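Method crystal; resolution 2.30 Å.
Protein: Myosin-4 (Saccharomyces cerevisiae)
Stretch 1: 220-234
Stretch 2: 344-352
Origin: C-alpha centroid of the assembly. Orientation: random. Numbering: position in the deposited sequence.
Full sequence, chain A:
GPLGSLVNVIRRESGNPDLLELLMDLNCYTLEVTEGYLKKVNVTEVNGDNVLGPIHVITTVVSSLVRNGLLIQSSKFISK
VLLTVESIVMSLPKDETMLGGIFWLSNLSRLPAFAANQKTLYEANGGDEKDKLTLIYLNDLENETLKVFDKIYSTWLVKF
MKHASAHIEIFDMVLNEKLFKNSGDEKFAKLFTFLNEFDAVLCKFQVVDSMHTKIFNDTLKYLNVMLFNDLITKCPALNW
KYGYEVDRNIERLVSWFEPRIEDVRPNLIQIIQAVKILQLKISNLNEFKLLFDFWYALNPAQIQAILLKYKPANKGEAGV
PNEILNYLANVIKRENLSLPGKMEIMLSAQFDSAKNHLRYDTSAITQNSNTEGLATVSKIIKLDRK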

ATOM      1  N   LEU A 220      -1.770   2.935   6.191  1.00 18.39           N
ATOM      2  CA  LEU A 220      -3.105   2.884   6.729  1.00 20.00           C
ATOM      3  C   LEU A 220      -4.149   2.094   5.894  1.00 19.29           C
ATOM      4  O   LEU A 220      -5.045   1.499   6.471  1.00 17.99           O
ATOM      5  CB  LEU A 220      -3.584   4.286   6.905  1.00 18.81           C
ATOM      6  CG  LEU A 220      -2.904   5.195   7.966  1.00 29.18           C
ATOM      7  CD1 LEU A 220      -3.582   6.551   8.012  1.00 26.02           C
ATOM      8  CD2 LEU A 220      -2.823   4.583   9.392  1.00 23.21           C
ATOM      9  N   LYS A 221      -4.074   2.149   4.554  1.00 20.03           N
ATOM     10  CA  LYS A 221      -5.017   1.378   3.738  1.00 20.21           C
ATOM     11  C   LYS A 221      -4.738  -0.050   4.044  1.00 21.31           C
ATOM     12  O   LYS A 221      -5.675  -0.849   4.185  1.00 24.40           O
ATOM     13  CB  LYS A 221      -4.925   1.665   2.246  1.00 21.11           C
ATOM     14  CG  LYS A 221      -5.523   3.018   1.821  1.00 19.39           C
ATOM     15  CD  LYS A 221      -5.428   3.204   0.285  1.00 22.83           C
ATOM     16  N   TYR A 222      -3.463  -0.409   4.219  1.00 21.11           N
ATOM     17  CA  TYR A 222      -3.215  -1.770   4.548  1.00 19.29           C
ATOM     18  C   TYR A 222      -3.798  -2.176   5.907  1.00 19.36           C
ATOM     19  O   TYR A 222      -4.238  -3.303   6.083  1.00 19.37           O
ATOM     20  CB  TYR A 222      -1.725  -2.067   4.536  1.00 21.25           C
ATOM     21  CG  TYR A 222      -1.448  -3.508   4.863  1.00 17.97           C
ATOM     22  CD1 TYR A 222      -1.283  -4.440   3.857  1.00 25.33           C
ATOM     23  CD2 TYR A 222      -1.362  -3.937   6.187  1.00 23.69           C
ATOM     24  CE1 TYR A 222      -0.992  -5.772   4.151  1.00 31.89           C
ATOM     25  CE2 TYR A 222      -1.125  -5.269   6.527  1.00 25.00           C
ATOM     26  CZ  TYR A 222      -0.925  -6.190   5.498  1.00 29.99           C
ATOM     27  OH  TYR A 222      -0.664  -7.508   5.762  1.00 31.15           O
ATOM     28  N   LEU A 223      -3.724  -1.296   6.900  1.00 19.71           N
ATOM     29  CA  LEU A 223      -4.159  -1.692   8.261  1.00 23.41           C
ATOM     30  C   LEU A 223      -5.691  -1.729   8.326  1.00 20.71           C
ATOM     31  O   LEU A 223      -6.245  -2.534   9.035  1.00 23.03           O
ATOM     32  CB  LEU A 223      -3.550  -0.792   9.399  1.00 21.05           C
ATOM     33  CG  LEU A 223      -1.993  -0.891   9.579  1.00 23.51           C
ATOM     34  CD1 LEU A 223      -1.443   0.361  10.342  1.00 27.42           C
ATOM     35  CD2 LEU A 223      -1.524  -2.110  10.337  1.00 18.98           C
ATOM     36  N   ASN A 224      -6.353  -0.893   7.562  1.00 19.74           N
ATOM     37  CA  ASN A 224      -7.832  -1.039   7.284  1.00 19.87           C
ATOM     38  C   ASN A 224      -8.240  -2.514   6.929  1.00 19.32           C
ATOM     39  O   ASN A 224      -9.054  -3.112   7.657  1.00 19.31           O
ATOM     40  CB  ASN A 224      -8.208  -0.061   6.139  1.00 19.53           C
ATOM     41  CG  ASN A 224      -9.679  -0.081   5.797  1.00 21.85           C
ATOM     42  OD1 ASN A 224     -10.534   0.166   6.692  1.00 22.40           O
ATOM     43  ND2 ASN A 224      -9.999  -0.461   4.592  1.00 19.99           N
ATOM     44  N   VAL A 225      -7.546  -3.123   5.943  1.00 20.55           N
ATOM     45  CA  VAL A 225      -7.764  -4.524   5.438  1.00 21.85           C
ATOM     46  C   VAL A 225      -7.548  -5.510   6.546  1.00 20.81           C
ATOM     47  O   VAL A 225      -8.411  -6.256   6.940  1.00 19.04           O
ATOM     48  CB  VAL A 225      -6.779  -4.771   4.245  1.00 20.60           C
ATOM     49  CG1 VAL A 225      -6.789  -6.277   3.882  1.00 24.07           C
ATOM     50  CG2 VAL A 225      -7.217  -3.882   3.106  1.00 20.34           C
ATOM     51  N   MET A 226      -6.379  -5.395   7.171  1.00 23.63           N
ATOM     52  CA  MET A 226      -5.979  -6.371   8.228  1.00 22.78           C
ATOM     53  C   MET A 226      -6.880  -6.262   9.438  1.00 20.32           C
ATOM     54  O   MET A 226      -7.320  -7.234  10.067  1.00 21.09           O
ATOM     55  CB  MET A 226      -4.572  -6.046   8.625  1.00 24.11           C
ATOM     56  CG  MET A 226      -4.020  -6.984   9.623  1.00 33.74           C
ATOM     57  SD  MET A 226      -2.918  -6.107  10.710  1.00 48.85           S
ATOM     58  CE  MET A 226      -3.876  -6.201  12.205  1.00 47.38           C
ATOM     59  N   LEU A 227      -7.208  -5.025   9.775  1.00 18.80           N
ATOM     60  CA  LEU A 227      -8.010  -4.828  10.963  1.00 17.56           C
ATOM     61  C   LEU A 227      -9.450  -5.266  10.733  1.00 16.61           C
ATOM     62  O   LEU A 227     -10.042  -5.960  11.525  1.00 14.85           O
ATOM     63  CB  LEU A 227      -8.004  -3.386  11.446  1.00 16.37           C
ATOM     64  CG  LEU A 227      -6.759  -2.920  12.227  1.00 25.04           C
ATOM     65  CD1 LEU A 227      -6.811  -1.425  12.352  1.00 18.77           C
ATOM     66  CD2 LEU A 227      -6.651  -3.485  13.603  1.00 13.39           C
ATOM     67  N   PHE A 228     -10.013  -4.853   9.608  1.00 17.83           N
ATOM     68  CA  PHE A 228     -11.375  -5.295   9.289  1.00 17.43           C
ATOM     69  C   PHE A 228     -11.419  -6.877   9.174  1.00 17.36           C
ATOM     70  O   PHE A 228     -12.348  -7.436   9.710  1.00 17.60           O
ATOM     71  CB  PHE A 228     -11.858  -4.739   7.968  1.00 15.86           C
ATOM     72  CG  PHE A 228     -13.212  -5.164   7.629  1.00 18.61           C
ATOM     73  CD1 PHE A 228     -14.313  -4.549   8.264  1.00 15.62           C
ATOM     74  CD2 PHE A 228     -13.421  -6.210   6.718  1.00 15.44           C
ATOM     75  CE1 PHE A 228     -15.553  -4.970   8.000  1.00 19.69           C
ATOM     76  CE2 PHE A 228     -14.674  -6.593   6.374  1.00 17.70           C
ATOM     77  CZ  PHE A 228     -15.784  -6.002   6.968  1.00 18.23           C
ATOM     78  N   ASN A 229     -10.504  -7.500   8.439  1.00 16.79           N
ATOM     79  CA  ASN A 229     -10.506  -8.968   8.224  1.00 18.15           C
ATOM     80  C   ASN A 229     -10.387  -9.669   9.589  1.00 18.12           C
ATOM     81  O   ASN A 229     -11.107 -10.624   9.896  1.00 16.18           O
ATOM     82  CB  ASN A 229      -9.358  -9.341   7.276  1.00 13.89           C
ATOM     83  CG  ASN A 229      -9.651  -8.949   5.842  1.00 14.90           C
ATOM     84  OD1 ASN A 229     -10.718  -8.471   5.544  1.00 16.73           O
ATOM     85  ND2 ASN A 229      -8.683  -9.195   4.926  1.00 15.19           N
ATOM     86  N   ASP A 230      -9.504  -9.156  10.454  1.00 19.35           N
ATOM     87  CA  ASP A 230      -9.372  -9.760  11.800  1.00 19.50           C
ATOM     88  C   ASP A 230     -10.532  -9.501  12.676  1.00 19.36           C
ATOM     89  O   ASP A 230     -10.868 -10.317  13.588  1.00 18.12           O
ATOM     90  CB  ASP A 230      -8.122  -9.289  12.519  1.00 18.01           C
ATOM     91  CG  ASP A 230      -6.841  -9.856  11.919  1.00 23.50           C
ATOM     92  OD1 ASP A 230      -6.911 -10.769  11.052  1.00 26.16           O
ATOM     93  OD2 ASP A 230      -5.738  -9.300  12.262  1.00 27.05           O
ATOM     94  N   LEU A 231     -11.191  -8.366  12.463  1.00 17.71           N
ATOM     95  CA  LEU A 231     -12.386  -8.126  13.275  1.00 19.04           C
ATOM     96  C   LEU A 231     -13.433  -9.239  12.975  1.00 22.14           C
ATOM     97  O   LEU A 231     -14.077  -9.794  13.945  1.00 22.00           O
ATOM     98  CB  LEU A 231     -12.993  -6.770  12.947  1.00 18.54           C
ATOM     99  CG  LEU A 231     -14.386  -6.565  13.541  1.00 17.77           C
ATOM    100  CD1 LEU A 231     -14.264  -6.190  15.055  1.00 23.47           C
ATOM    101  CD2 LEU A 231     -15.222  -5.461  12.818  1.00 20.13           C
ATOM    102  N   ILE A 232     -13.570  -9.594  11.712  1.00 20.24           N
ATOM    103  CA  ILE A 232     -14.509 -10.647  11.345  1.00 27.56           C
ATOM    104  C   ILE A 232     -14.005 -12.077  11.726  1.00 26.42           C
ATOM    105  O   ILE A 232     -14.776 -12.818  12.173  1.00 30.21           O
ATOM    106  CB  ILE A 232     -14.750 -10.716   9.801  1.00 27.46           C
ATOM    107  CG1 ILE A 232     -15.445  -9.459   9.276  1.00 31.48           C
ATOM    108  CG2 ILE A 232     -15.595 -11.992   9.438  1.00 34.60           C
ATOM    109  CD1 ILE A 232     -16.561  -8.949  10.105  1.00 24.79           C
ATOM    110  N   THR A 233     -12.745 -12.418  11.512  1.00 28.54           N
ATOM    111  CA  THR A 233     -12.293 -13.845  11.561  1.00 31.09           C
ATOM    112  C   THR A 233     -11.865 -14.189  12.993  1.00 33.04           C
ATOM    113  O   THR A 233     -12.124 -15.283  13.495  1.00 35.39           O
ATOM    114  CB  THR A 233     -11.149 -14.170  10.618  1.00 27.32           C
ATOM    115  OG1 THR A 233     -10.099 -13.172  10.771  1.00 38.38           O
ATOM    116  CG2 THR A 233     -11.658 -14.050   9.309  1.00 29.89           C
ATOM    117  N   LYS A 234     -11.277 -13.232  13.676  1.00 32.97           N
ATOM    118  CA  LYS A 234     -10.576 -13.472  14.933  1.00 31.53           C
ATOM    119  C   LYS A 234     -11.273 -12.993  16.215  1.00 35.48           C
ATOM    120  O   LYS A 234     -10.872 -13.364  17.329  1.00 39.94           O
ATOM    121  CB  LYS A 234      -9.205 -12.852  14.890  1.00 30.51           C
ATOM    122  CG  LYS A 234      -8.162 -13.677  14.234  1.00 30.54           C
ATOM    123  CD  LYS A 234      -7.264 -12.817  13.436  1.00 42.45           C
ATOM    124  CE  LYS A 234      -5.856 -13.374  13.353  1.00 45.92           C
ATOM    125  NZ  LYS A 234      -5.163 -12.771  14.496  1.00 51.35           N
ATOM    126  N   GLU A 344     -17.516 -10.400  -1.710  1.00 22.29           N
ATOM    127  CA  GLU A 344     -16.455 -10.791  -0.821  1.00 23.04           C
ATOM    128  C   GLU A 344     -16.713 -10.200   0.525  1.00 22.02           C
ATOM    129  O   GLU A 344     -17.079  -9.044   0.622  1.00 24.23           O
ATOM    130  CB  GLU A 344     -15.099 -10.263  -1.289  1.00 24.08           C
ATOM    131  CG  GLU A 344     -14.767 -10.385  -2.785  1.00 32.66           C
ATOM    132  CD  GLU A 344     -14.377 -11.779  -3.126  1.00 44.74           C
ATOM    133  OE1 GLU A 344     -14.304 -12.588  -2.146  1.00 42.84           O
ATOM    134  OE2 GLU A 344     -14.154 -12.046  -4.361  1.00 48.88           O
ATOM    135  N   ILE A 345     -16.582 -10.958   1.586  1.00 19.94           N
ATOM    136  CA  ILE A 345     -16.583 -10.396   2.893  1.00 19.88           C
ATOM    137  C   ILE A 345     -15.165  -9.871   3.277  1.00 22.58           C
ATOM    138  O   ILE A 345     -15.080  -8.680   3.675  1.00 16.19           O
ATOM    139  CB  ILE A 345     -17.059 -11.346   3.924  1.00 20.34           C
ATOM    140  CG1 ILE A 345     -18.506 -11.726   3.673  1.00 18.25           C
ATOM    141  CG2 ILE A 345     -16.900 -10.855   5.305  1.00 20.23           C
ATOM    142  CD1 ILE A 345     -19.059 -12.776   4.750  1.00 21.03           C
ATOM    143  N   MET A 346     -14.097 -10.694   3.074  1.00 22.50           N
ATOM    144  CA  MET A 346     -12.723 -10.244   3.283  1.00 23.16           C
ATOM    145  C   MET A 346     -12.439  -9.122   2.323  1.00 21.71           C
ATOM    146  O   MET A 346     -12.843  -9.154   1.168  1.00 22.00           O
ATOM    147  CB  MET A 346     -11.730 -11.443   3.095  1.00 21.93           C
ATOM    148  CG  MET A 346     -12.145 -12.607   3.951  1.00 24.17           C
ATOM    149  SD  MET A 346     -11.550 -12.329   5.625  1.00 38.92           S
ATOM    150  CE  MET A 346     -13.005 -11.887   6.409  1.00 43.48           C
ATOM    151  N   LEU A 347     -11.618  -8.187   2.772  1.00 23.43           N
ATOM    152  CA  LEU A 347     -10.913  -7.188   1.866  1.00 23.76           C
ATOM    153  C   LEU A 347      -9.522  -7.647   1.482  1.00 21.45           C
ATOM    154  O   LEU A 347      -8.999  -8.464   2.170  1.00 20.10           O
ATOM    155  CB  LEU A 347     -10.728  -5.841   2.636  1.00 23.07           C
ATOM    156  CG  LEU A 347     -11.997  -5.280   3.260  1.00 26.48           C
ATOM    157  CD1 LEU A 347     -11.760  -4.060   4.216  1.00 22.91           C
ATOM    158  CD2 LEU A 347     -13.019  -4.854   2.096  1.00 22.87           C
ATOM    159  N   SER A 348      -8.971  -7.054   0.411  1.00 24.09           N
ATOM    160  CA  SER A 348      -7.605  -7.189  -0.103  1.00 26.29           C
ATOM    161  C   SER A 348      -7.067  -5.778  -0.116  1.00 26.76           C
ATOM    162  O   SER A 348      -7.785  -4.873  -0.470  1.00 27.16           O
ATOM    163  CB  SER A 348      -7.587  -7.510  -1.630  1.00 23.78           C
ATOM    164  OG  SER A 348      -8.381  -8.573  -1.784  1.00 41.56           O
ATOM    165  N   ALA A 349      -5.755  -5.636  -0.027  1.00 29.65           N
ATOM    166  CA  ALA A 349      -5.106  -4.353  -0.079  1.00 28.99           C
ATOM    167  C   ALA A 349      -4.928  -3.919  -1.522  1.00 29.11           C
ATOM    168  O   ALA A 349      -4.429  -4.696  -2.352  1.00 32.15           O
ATOM    169  CB  ALA A 349      -3.774  -4.494   0.592  1.00 28.94           C
ATOM    170  N   GLN A 350      -5.311  -2.689  -1.821  1.00 27.40           N
ATOM    171  CA  GLN A 350      -5.160  -2.185  -3.155  1.00 30.42           C
ATOM    172  C   GLN A 350      -4.782  -0.721  -3.062  1.00 28.39           C
ATOM    173  O   GLN A 350      -5.382  -0.003  -2.280  1.00 28.23           O
ATOM    174  CB  GLN A 350      -6.480  -2.346  -3.958  1.00 33.28           C
ATOM    175  CG  GLN A 350      -7.104  -3.799  -3.969  1.00 40.68           C
ATOM    176  CD  GLN A 350      -6.497  -4.750  -5.047  1.00 52.34           C
ATOM    177  OE1 GLN A 350      -5.623  -4.342  -5.845  1.00 57.61           O
ATOM    178  NE2 GLN A 350      -6.982  -5.994  -5.092  1.00 44.35           N
ATOM    179  N   PHE A 351      -3.812  -0.256  -3.848  1.00 26.49           N
ATOM    180  CA  PHE A 351      -3.385   1.121  -3.689  1.00 25.03           C
ATOM    181  C   PHE A 351      -3.535   1.821  -5.014  1.00 24.67           C
ATOM    182  O   PHE A 351      -3.393   1.214  -6.035  1.00 24.93           O
ATOM    183  CB  PHE A 351      -1.906   1.162  -3.191  1.00 26.14           C
ATOM    184  CG  PHE A 351      -1.589   0.150  -2.084  1.00 25.25           C
ATOM    185  CD1 PHE A 351      -2.111   0.325  -0.815  1.00 23.45           C
ATOM    186  CD2 PHE A 351      -0.756  -0.935  -2.307  1.00 19.07           C
ATOM    187  CE1 PHE A 351      -1.821  -0.611   0.222  1.00 26.21           C
ATOM    188  CE2 PHE A 351      -0.431  -1.825  -1.278  1.00 26.08           C
ATOM    189  CZ  PHE A 351      -0.952  -1.682   0.002  1.00 18.89           C
ATOM    190  N   ASP A 352      -3.745   3.115  -5.004  1.00 25.73           N
ATOM    191  CA  ASP A 352      -3.720   3.869  -6.197  1.00 28.63           C
ATOM    192  C   ASP A 352      -2.339   3.836  -6.913  1.00 30.11           C
ATOM    193  O   ASP A 352      -1.325   3.517  -6.282  1.00 32.13           O
ATOM    194  CB  ASP A 352      -4.194   5.293  -5.926  1.00 29.15           C
ATOM    195  CG  ASP A 352      -5.604   5.341  -5.407  1.00 31.73           C
ATOM    196  OD1 ASP A 352      -6.315   4.315  -5.390  1.00 33.59           O
ATOM    197  OD2 ASP A 352      -6.041   6.421  -4.995  1.00 41.77           O
TER

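Residues 344-352 form a segment without regular helix or strand, extended from M346 onward, laid against the helical stretch 220-234. The two run in opposite senses: the nearest CA pairs are N229 with M346 (5.6 Å between their CA atoms), V225 with L347 (5.5 Å, CA to CA) and Y222 with A349 (5.6 Å, CA to CA), so advancing along the segment means stepping back along the helix. Together they bury 619 Å².

E344 makes no contact within 4.5 Å, and the interface begins at I345. Its carbonyl O lies 3.4 Å from F228 CE2, near the plane of the ring, so the oxygen meets the ring at its edge, where the C-H groups carry slight positive charge. The side chain adds a looser apolar contact, I345 CG2 to I232 CG1 at 4.5 Å.

M346 directs its CA-to-CB bond sideways, but chi1 and chi2 (both m) bend the chain so that its end comes nearer the helix. The terminal methyl CE then sits 4.0 Å from I232 CG2 and 3.9 Å from T233 CG2. Nearer the backbone, M346 CA is 3.5 Å from N229 OD1, a closeness that follows from the hydrogen bond this oxygen accepts from the next residue.

L347 is the centre of the contact, with 99 Å² covered by the helix, the largest value for any residue of either stretch. Its backbone is held at both polar groups by one side chain. L347 N donates to N229 OD1 (2.9 Å, N-H...O angle 162°), and N229 ND2 donates to L347 O (2.9 Å, 175°). Both angles are close to linear, and the carboxamide, with its acceptor and donor side by side, satisfies the NH and CO of a single residue. These are the only hydrogen bonds between the stretches. The CA-to-CB bond of L347 also points toward the helix: CD1 reaches F228 CD2 at 3.7 Å, obliquely to the ring, and CB lies 4.0 Å from V225 CG2. The amide N224 ND2 is 4.0 Å from L347 CD1, a van der Waals contact only; its polar atoms are hydrogen-bonded elsewhere in the structure.

S348 turns its CB away, leaving its backbone to make the contact, with S348 C 3.7 Å from V225 CG2. A349 turns back toward the helix. Its CA lies 3.8 Å from V225 CG2, and its CB approaches both V225 CG2 (4.3 Å) and Y222 CD1 (4.1 Å), the latter oblique to the tyrosine ring. V225 CG2 thus packs against three successive residues of the segment.

The CA-to-CB bond of Q350 again points away, and the backbone O of Q350 lies 4.1 Å from K221 CD; the lysine is not modelled beyond that carbon. F351 starts sideways, but its ring comes nearer, placing CE1 4.3 Å from K221 CB and 4.3 Å from Y222 N. Both helix atoms lie at the edge of the F351 ring, near its plane, so this is no face-on packing. D352 makes no contact within 4.5 Å.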